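Local coordinates for DUF1436 domain-containing protein (Neisseria meningitidis, PDB 2GKP) that is of unknown function but is probably an immunity protein that protects its own cell from a contact-dependent growth inhibition toxin, at residues A[5-9]-A[10-14]; A[84-87]-A[88-92]. All blocks are in the same frame, centred on the assembly; numbering follows the deposited sequence.

Contact 1: residues A[5-9]-A[10-14]; sequences TFNQE and QDYWA
Phe6 turns the edge of its ring onto Tyr12, six residues further along the chain, in a T-shaped pair whose centroids lie 4.9 Å apart with planes at 77°. Phe6 CD1 stands over the centre of the tyrosine face, nearly equidistant from its carbons, and reaches Tyr12 CZ at 3.8 Å. Tyrosine suits this place because it offers a flat apolar face to the phenylalanine and a hydroxyl to the backbone beyond: Asn7 N donates an almost straight bond to Tyr12 OH, 2.7 Å long with an N-H...O angle of 173°. Between these partners runs a type II turn from Asn7 to Gln10, closed by Gln10 N on Asn7 O.

The packing gives way to a polar, watery side around the turn. There Asn7 and Gln10 lie side by side, and Asn7 ND2 bonds Gln10 OE1 at 2.7 Å, the acceptor lying in the plane of the asparagine amide. Gln10 reaches it because CG lies opposite the backbone N (chi1 -165°) and the chain beyond runs extended. One water joins Thr5 O to Tyr12 OH; another donates to both Asn7 O and Gln10 O, tying the two ends of the turn together.

Beyond the turn the chain enters strand 11-18, where Tyr12 pairs through its backbone with Leu118 of strand 112-119 and Asp11 OD1 accepts a bond from Trp117 NE1. Phe6 rests on Leu118 and on Leu62 and Ala63 of helix 51-63, packing the N-terminal loop against both sheet and helix.

Contact 2: residues A[84-87]-A[88-92]; sequences IRQR and YEDWV
About two and a half turns of helix 81-99, on the protein surface, make up this contact, and its frame is the i to i+4 ladder of an alpha-helix. Tyr88 N, Glu89 N, Asp90 N and Trp91 N donate in order to the carbonyl oxygens of Ile84, Arg85, Gln86 and Arg87; the Glu89 N to Arg85 O bond, 3.0 Å at 168°, is the straightest of the four.

Side chains settle against this ladder. In one of its two modelled conformers Asp90 folds back along the helix, its CG beside its own backbone N (chi1 -69°), which brings Asp90 CG within 3.3 Å of Gln86 O. In that conformer a water bridges the two residues, donating to Gln86 O at 2.8 Å and to Asp90 OD1 at 2.5 Å. Aspartate is short enough to stay close to the carbonyl one turn back.

Arg85 and Glu89 are a turn apart but do not form a salt bridge with each other. Arg85 NH1 approaches the methylene Glu89 CG at 3.9 Å, while NH1 and Glu89 OE2 remain 5.7 Å apart. Their charged ends are engaged elsewhere, Arg85 with Glu82 and Glu89 with Arg104. On another side of the helix, Val92 CG2 sits 3.7 Å above one face of the Tyr88 ring, toward its rim, and both residues pack on Phe108; the tyrosine hydroxyl continues to Glu134.

Glu89 thus ties the helix to helix 104-108, and Arg87, in one of two conformers, to Asp77 of helix 73-79, whereas Arg85 pairs within its own helix. Opposite charges probably still attract Arg85 and Glu89 weakly, while the backbone bonds supply the local cohesion.

How the contacts relate
Contact 1 and contact 2 are separate surface features of one small chain of helices and an antiparallel sheet: their centres lie 26 Å apart, their nearest atoms about 11 Å, and they do not touch. In sequence, contact 1 closes before contact 2 opens. The first leads into sheet strand 11-18; the second is wholly helical. The curved antiparallel sheet relates them, since strand 23-30 pairs with both 11-18 and 34-45, and the latter carries His38 and Pro42, which meet Trp91. A bound sodium ion is about 6 Å from the side chain of Trp91 but about 14 Å from that of Tyr12, so contact 2 lies closer to it.

Contact 1: residues A[5-9]-A[10-14]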
ATOM      1  N   THR A   5      10.409  15.018  -1.445  1.00 31.38           N
ATOM      2  CA  THR A   5      11.329  15.092  -0.329  1.00 31.81           C
ATOM      3  C   THR A   5      11.175  13.833   0.483  1.00 30.33           C
ATOM      4  O   THR A   5      10.104  13.541   1.030  1.00 31.35           O
ATOM      5  CB  THR A   5      11.095  16.348   0.530  1.00 32.38           C
ATOM      6  OG1 THR A   5      11.157  17.490  -0.320  1.00 36.00           O
ATOM      7  CG2 THR A   5      12.158  16.499   1.617  1.00 33.40           C
ATOM      8  N   PHE A   6      12.253  13.067   0.500  1.00 28.11           N
ATOM      9  CA  PHE A   6      12.408  11.954   1.409  1.00 26.60           C
ATOM     10  C   PHE A   6      13.607  12.275   2.303  1.00 26.97           C
ATOM     11  O   PHE A   6      14.660  12.668   1.805  1.00 28.41           O
ATOM     12  CB  PHE A   6      12.636  10.668   0.604  1.00 24.81           C
ATOM     13  CG  PHE A   6      11.451  10.259  -0.245  1.00 20.51           C
ATOM     14  CD1 PHE A   6      10.236   9.921   0.352  1.00 19.98           C
ATOM     15  CD2 PHE A   6      11.562  10.227  -1.632  1.00 18.62           C
ATOM     16  CE1 PHE A   6       9.155   9.512  -0.428  1.00 17.31           C
ATOM     17  CE2 PHE A   6      10.470   9.835  -2.432  1.00 18.98           C
ATOM     18  CZ  PHE A   6       9.268   9.482  -1.806  1.00 16.37           C
ATOM     19  N   ASN A   7      13.421  12.143   3.610  1.00 27.87           N
ATOM     20  CA  ASN A   7      14.458  12.428   4.599  1.00 28.41           C
ATOM     21  C   ASN A   7      15.296  11.213   4.950  1.00 29.44           C
ATOM     22  O   ASN A   7      14.796  10.081   5.006  1.00 29.12           O
ATOM     23  CB  ASN A   7      13.829  12.960   5.881  1.00 28.34           C
ATOM     24  CG  ASN A   7      13.086  14.249   5.671  1.00 29.39           C
ATOM     25  OD1 ASN A   7      13.562  15.143   4.977  1.00 31.28           O
ATOM     26  ND2 ASN A   7      11.910  14.362   6.278  1.00 29.51           N
ATOM     27  N   GLN A   8      16.577  11.447   5.207  1.00 29.85           N
ATOM     28  CA  GLN A   8      17.456  10.383   5.643  1.00 30.37           C
ATOM     29  C   GLN A   8      17.035   9.884   7.013  1.00 29.54           C
ATOM     30  O   GLN A   8      16.593  10.658   7.874  1.00 30.23           O
ATOM     31  CB  GLN A   8      18.916  10.860   5.612  1.00 31.51           C
ATOM     32  CG  GLN A   8      19.870   9.843   4.969  1.00 34.56           C
ATOM     33  CD  GLN A   8      19.538   9.425   3.504  1.00 38.77           C
ATOM     34  OE1 GLN A   8      20.279   8.633   2.907  1.00 39.02           O
ATOM     35  NE2 GLN A   8      18.442   9.942   2.939  1.00 39.26           N
ATOM     36  N   GLU A   9      17.135   8.578   7.192  1.00 28.18           N
ATOM     37  CA  GLU A   9      16.742   7.886   8.414  1.00 27.82           C
ATOM     38  C   GLU A   9      15.240   7.749   8.602  1.00 25.82           C
ATOM     39  O   GLU A   9      14.818   6.980   9.467  1.00 27.71           O
ATOM     40  CB  GLU A   9      17.407   8.483   9.677  1.00 28.57           C
ATOM     41  CG  GLU A   9      18.948   8.523   9.638  1.00 31.02           C
ATOM     42  CD  GLU A   9      19.610   7.210   9.209  1.00 33.70           C
ATOM     43  OE1 GLU A   9      19.217   6.122   9.688  1.00 35.60           O
ATOM     44  OE2 GLU A   9      20.553   7.274   8.393  1.00 37.46           O
ATOM     45  N   GLN A  10      14.445   8.439   7.779  1.00 23.30           N
ATOM     46  CA  GLN A  10      12.981   8.350   7.891  1.00 21.05           C
ATOM     47  C   GLN A  10      12.448   7.191   7.046  1.00 19.59           C
ATOM     48  O   GLN A  10      12.928   6.925   5.939  1.00 21.10           O
ATOM     49  CB  GLN A  10      12.307   9.662   7.476  1.00 21.24           C
ATOM     50  CG  GLN A  10      10.847   9.815   7.893  1.00 21.27           C
ATOM     51  CD  GLN A  10      10.322  11.227   7.671  1.00 24.36           C
ATOM     52  OE1 GLN A  10      11.074  12.229   7.798  1.00 25.58           O
ATOM     53  NE2 GLN A  10       9.044  11.327   7.347  1.00 22.36           N
ATOM     54  N   ASP A  11      11.483   6.503   7.623  1.00 18.45           N
ATOM     55  CA  ASP A  11      10.785   5.414   6.948  1.00 16.39           C
ATOM     56  C   ASP A  11       9.531   5.904   6.255  1.00 15.79           C
ATOM     57  O   ASP A  11       8.767   6.647   6.846  1.00 15.38           O
ATOM     58  CB  ASP A  11      10.390   4.348   7.979  1.00 18.48           C
ATOM     59  CG  ASP A  11      11.599   3.757   8.664  1.00 19.94           C
ATOM     60  OD1 ASP A  11      12.405   3.096   7.967  1.00 19.82           O
ATOM     61  OD2 ASP A  11      11.733   3.989   9.891  1.00 23.21           O
ATOM     62  N   TYR A  12       9.321   5.443   5.020  1.00 13.30           N
ATOM     63  CA  TYR A  12       8.088   5.728   4.307  1.00 12.53           C
ATOM     64  C   TYR A  12       7.502   4.409   3.863  1.00 11.65           C
ATOM     65  O   TYR A  12       8.225   3.551   3.354  1.00 12.40           O
ATOM     66  CB  TYR A  12       8.364   6.627   3.084  1.00 12.45           C
ATOM     67  CG  TYR A  12       9.071   7.920   3.424  1.00 12.74           C
ATOM     68  CD1 TYR A  12       8.342   9.081   3.604  1.00 13.61           C
ATOM     69  CD2 TYR A  12      10.447   7.956   3.628  1.00 13.98           C
ATOM     70  CE1 TYR A  12       8.978  10.297   3.951  1.00 15.74           C
ATOM     71  CE2 TYR A  12      11.088   9.150   3.968  1.00 16.10           C
ATOM     72  CZ  TYR A  12      10.336  10.299   4.121  1.00 14.73           C
ATOM     73  OH  TYR A  12      10.948  11.493   4.453  1.00 18.18           O
ATOM     74  N   TRP A  13       6.183   4.284   4.012  1.00 12.11           N
ATOM     75  CA  TRP A  13       5.511   3.061   3.652  1.00 11.05           C
ATOM     76  C   TRP A  13       4.279   3.297   2.781  1.00 11.45           C
ATOM     77  O   TRP A  13       3.599   4.338   2.896  1.00 12.15           O
ATOM     78  CB  TRP A  13       5.071   2.320   4.917  1.00 12.13           C
ATOM     79  CG  TRP A  13       6.151   1.632   5.678  1.00 12.20           C
ATOM     80  CD1 TRP A  13       7.016   2.194   6.579  1.00 13.60           C
ATOM     81  CD2 TRP A  13       6.418   0.221   5.692  1.00 13.28           C
ATOM     82  NE1 TRP A  13       7.811   1.215   7.141  1.00 14.43           N
ATOM     83  CE2 TRP A  13       7.487   0.003   6.589  1.00 13.54           C
ATOM     84  CE3 TRP A  13       5.885  -0.877   4.993  1.00 14.25           C
ATOM     85  CZ2 TRP A  13       7.997  -1.274   6.843  1.00 15.23           C
ATOM     86  CZ3 TRP A  13       6.404  -2.144   5.247  1.00 16.18           C
ATOM     87  CH2 TRP A  13       7.441  -2.335   6.178  1.00 15.75           C
ATOM     88  N   ALA A  14       3.971   2.290   1.945  1.00 11.35           N
ATOM     89  CA  ALA A  14       2.795   2.340   1.088  1.00 11.05           C
ATOM     90  C   ALA A  14       2.377   0.946   0.730  1.00 10.45           C
ATOM     91  O   ALA A  14       3.112  -0.006   0.933  1.00 11.63           O
ATOM     92  CB  ALA A  14       3.049   3.167  -0.225  1.00 11.66           C
TER
HETATM   93  O   HOH W   1       9.418  13.683   4.251  1.00 24.91           O
HETATM   94  O   HOH W   2      14.491   7.629   4.059  1.00 20.97           O
HETATM   95  O   HOH W   3      12.170   6.146  11.321  1.00 34.84           O

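Contact 2: residues A[84-87]-A[88-92]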
ATOM      1  N   ILE A  84      -9.619   2.543  14.196  1.00 15.99           N
ATOM      2  CA  ILE A  84      -9.164   1.635  13.119  1.00 15.76           C
ATOM      3  C   ILE A  84     -10.354   0.887  12.512  1.00 15.76           C
ATOM      4  O   ILE A  84     -10.493   0.822  11.294  1.00 15.26           O
ATOM      5  CB  ILE A  84      -8.124   0.581  13.643  1.00 15.92           C
ATOM      6  CG1 ILE A  84      -6.788   1.256  13.960  1.00 15.93           C
ATOM      7  CG2 ILE A  84      -7.955  -0.548  12.621  1.00 15.88           C
ATOM      8  CD1 ILE A  84      -5.856   0.374  14.781  1.00 15.50           C
ATOM      9  N   ARG A  85     -11.221   0.336  13.353  1.00 16.04           N
ATOM     10  CA  ARG A  85     -12.390  -0.410  12.881  1.00 16.63           C
ATOM     11  C   ARG A  85     -13.336   0.463  12.049  1.00 16.81           C
ATOM     12  O   ARG A  85     -13.765   0.081  10.955  1.00 17.80           O
ATOM     13  CB  ARG A  85     -13.146  -1.040  14.064  1.00 18.58           C
ATOM     14  CG  ARG A  85     -14.265  -1.976  13.630  1.00 19.30           C
ATOM     15  CD  ARG A  85     -15.349  -2.141  14.725  1.00 20.84           C
ATOM     16  NE  ARG A  85     -16.034  -0.858  14.933  1.00 23.81           N
ATOM     17  CZ  ARG A  85     -16.946  -0.360  14.098  1.00 24.20           C
ATOM     18  NH1 ARG A  85     -17.298  -1.040  13.002  1.00 25.25           N
ATOM     19  NH2 ARG A  85     -17.493   0.817  14.330  1.00 25.73           N
ATOM     20  N   GLN A  86     -13.630   1.664  12.542  1.00 16.01           N
ATOM     21  CA  GLN A  86     -14.567   2.518  11.835  0.50 15.36           C
ATOM     22  C   GLN A  86     -13.945   2.957  10.497  1.00 14.86           C
ATOM     23  O   GLN A  86     -14.628   2.942   9.468  1.00 16.30           O
ATOM     24  CB  GLN A  86     -14.980   3.703  12.731  0.50 16.48           C
ATOM     25  CG  GLN A  86     -15.639   4.891  12.023  0.50 18.86           C
ATOM     26  CD  GLN A  86     -14.631   5.982  11.659  0.50 23.07           C
ATOM     27  OE1 GLN A  86     -14.503   6.359  10.491  0.50 23.78           O
ATOM     28  NE2 GLN A  86     -13.900   6.484  12.661  0.50 24.24           N
ATOM     29  N   ARG A  87     -12.665   3.319  10.491  1.00 14.32           N
ATOM     30  CA  ARG A  87     -12.030   3.787   9.254  0.50 13.74           C
ATOM     31  C   ARG A  87     -11.897   2.650   8.256  1.00 13.47           C
ATOM     32  O   ARG A  87     -11.996   2.866   7.025  1.00 14.28           O
ATOM     33  CB  ARG A  87     -10.660   4.405   9.502  0.50 13.77           C
ATOM     34  CG  ARG A  87     -10.720   5.764  10.187  0.50 13.89           C
ATOM     35  CD  ARG A  87      -9.323   6.343  10.349  0.50 14.82           C
ATOM     36  NE  ARG A  87      -8.473   5.561  11.247  0.50 16.23           N
ATOM     37  CZ  ARG A  87      -8.093   5.942  12.466  0.50 14.11           C
ATOM     38  NH1 ARG A  87      -8.490   7.106  12.952  0.50 15.44           N
ATOM     39  NH2 ARG A  87      -7.298   5.157  13.176  0.50 14.22           N
ATOM     40  N   TYR A  88     -11.698   1.435   8.764  1.00 13.40           N
ATOM     41  CA  TYR A  88     -11.548   0.253   7.916  1.00 13.72           C
ATOM     42  C   TYR A  88     -12.877  -0.051   7.236  1.00 13.90           C
ATOM     43  O   TYR A  88     -12.949  -0.331   6.009  1.00 13.52           O
ATOM     44  CB  TYR A  88     -11.098  -0.971   8.768  1.00 13.77           C
ATOM     45  CG  TYR A  88     -10.976  -2.222   7.911  1.00 13.80           C
ATOM     46  CD1 TYR A  88      -9.933  -2.338   7.008  1.00 15.87           C
ATOM     47  CD2 TYR A  88     -11.917  -3.249   7.981  1.00 14.06           C
ATOM     48  CE1 TYR A  88      -9.802  -3.459   6.193  1.00 14.51           C
ATOM     49  CE2 TYR A  88     -11.807  -4.373   7.130  1.00 13.51           C
ATOM     50  CZ  TYR A  88     -10.747  -4.453   6.253  1.00 13.28           C
ATOM     51  OH  TYR A  88     -10.565  -5.534   5.413  1.00 14.41           O
ATOM     52  N   GLU A  89     -13.948  -0.056   8.013  1.00 15.09           N
ATOM     53  CA  GLU A  89     -15.272  -0.333   7.440  1.00 15.11           C
ATOM     54  C   GLU A  89     -15.675   0.746   6.422  1.00 15.66           C
ATOM     55  O   GLU A  89     -16.244   0.429   5.363  1.00 15.48           O
ATOM     56  CB  GLU A  89     -16.303  -0.490   8.569  1.00 16.00           C
ATOM     57  CG  GLU A  89     -16.121  -1.821   9.333  1.00 17.71           C
ATOM     58  CD  GLU A  89     -16.218  -3.061   8.437  1.00 20.11           C
ATOM     59  OE1 GLU A  89     -17.182  -3.156   7.662  1.00 20.22           O
ATOM     60  OE2 GLU A  89     -15.331  -3.956   8.529  1.00 21.16           O
ATOM     61  N   ASP A  90     -15.339   2.003   6.703  1.00 15.53           N
ATOM     62  CA  ASP A  90     -15.595   3.041   5.720  0.60 15.84           C
ATOM     63  C   ASP A  90     -14.800   2.783   4.441  1.00 14.57           C
ATOM     64  O   ASP A  90     -15.322   2.983   3.353  1.00 15.37           O
ATOM     65  CB  ASP A  90     -15.322   4.421   6.314  0.60 16.52           C
ATOM     66  CG  ASP A  90     -16.343   4.817   7.382  0.60 18.82           C
ATOM     67  OD1 ASP A  90     -17.396   4.149   7.504  0.60 22.23           O
ATOM     68  OD2 ASP A  90     -16.098   5.816   8.083  0.60 22.12           O
ATOM     69  N   TRP A  91     -13.547   2.344   4.563  1.00 14.39           N
ATOM     70  CA  TRP A  91     -12.702   2.053   3.394  1.00 13.67           C
ATOM     71  C   TRP A  91     -13.299   0.954   2.579  1.00 12.62           C
ATOM     72  O   TRP A  91     -13.349   1.053   1.345  1.00 12.05           O
ATOM     73  CB  TRP A  91     -11.275   1.684   3.862  1.00 12.39           C
ATOM     74  CG  TRP A  91     -10.341   1.164   2.794  1.00 12.43           C
ATOM     75  CD1 TRP A  91      -9.640   1.904   1.914  1.00 15.57           C
ATOM     76  CD2 TRP A  91     -10.016  -0.208   2.544  1.00 14.71           C
ATOM     77  NE1 TRP A  91      -8.888   1.077   1.106  1.00 13.83           N
ATOM     78  CE2 TRP A  91      -9.070  -0.220   1.515  1.00 15.25           C
ATOM     79  CE3 TRP A  91     -10.361  -1.416   3.162  1.00 16.64           C
ATOM     80  CZ2 TRP A  91      -8.555  -1.397   0.996  1.00 15.56           C
ATOM     81  CZ3 TRP A  91      -9.830  -2.583   2.660  1.00 16.52           C
ATOM     82  CH2 TRP A  91      -8.918  -2.571   1.604  1.00 16.12           C
ATOM     83  N   VAL A  92     -13.783  -0.099   3.230  1.00 12.34           N
ATOM     84  CA  VAL A  92     -14.395  -1.210   2.485  1.00 12.66           C
ATOM     85  C   VAL A  92     -15.659  -0.760   1.733  1.00 12.48           C
ATOM     86  O   VAL A  92     -15.809  -1.014   0.535  1.00 12.46           O
ATOM     87  CB  VAL A  92     -14.782  -2.365   3.449  1.00 13.01           C
ATOM     88  CG1 VAL A  92     -15.495  -3.489   2.700  1.00 15.57           C
ATOM     89  CG2 VAL A  92     -13.557  -2.956   4.097  1.00 13.29           C
TER
HETATM   90  O   HOH W   4     -17.402   2.985   9.720  1.00 36.23           O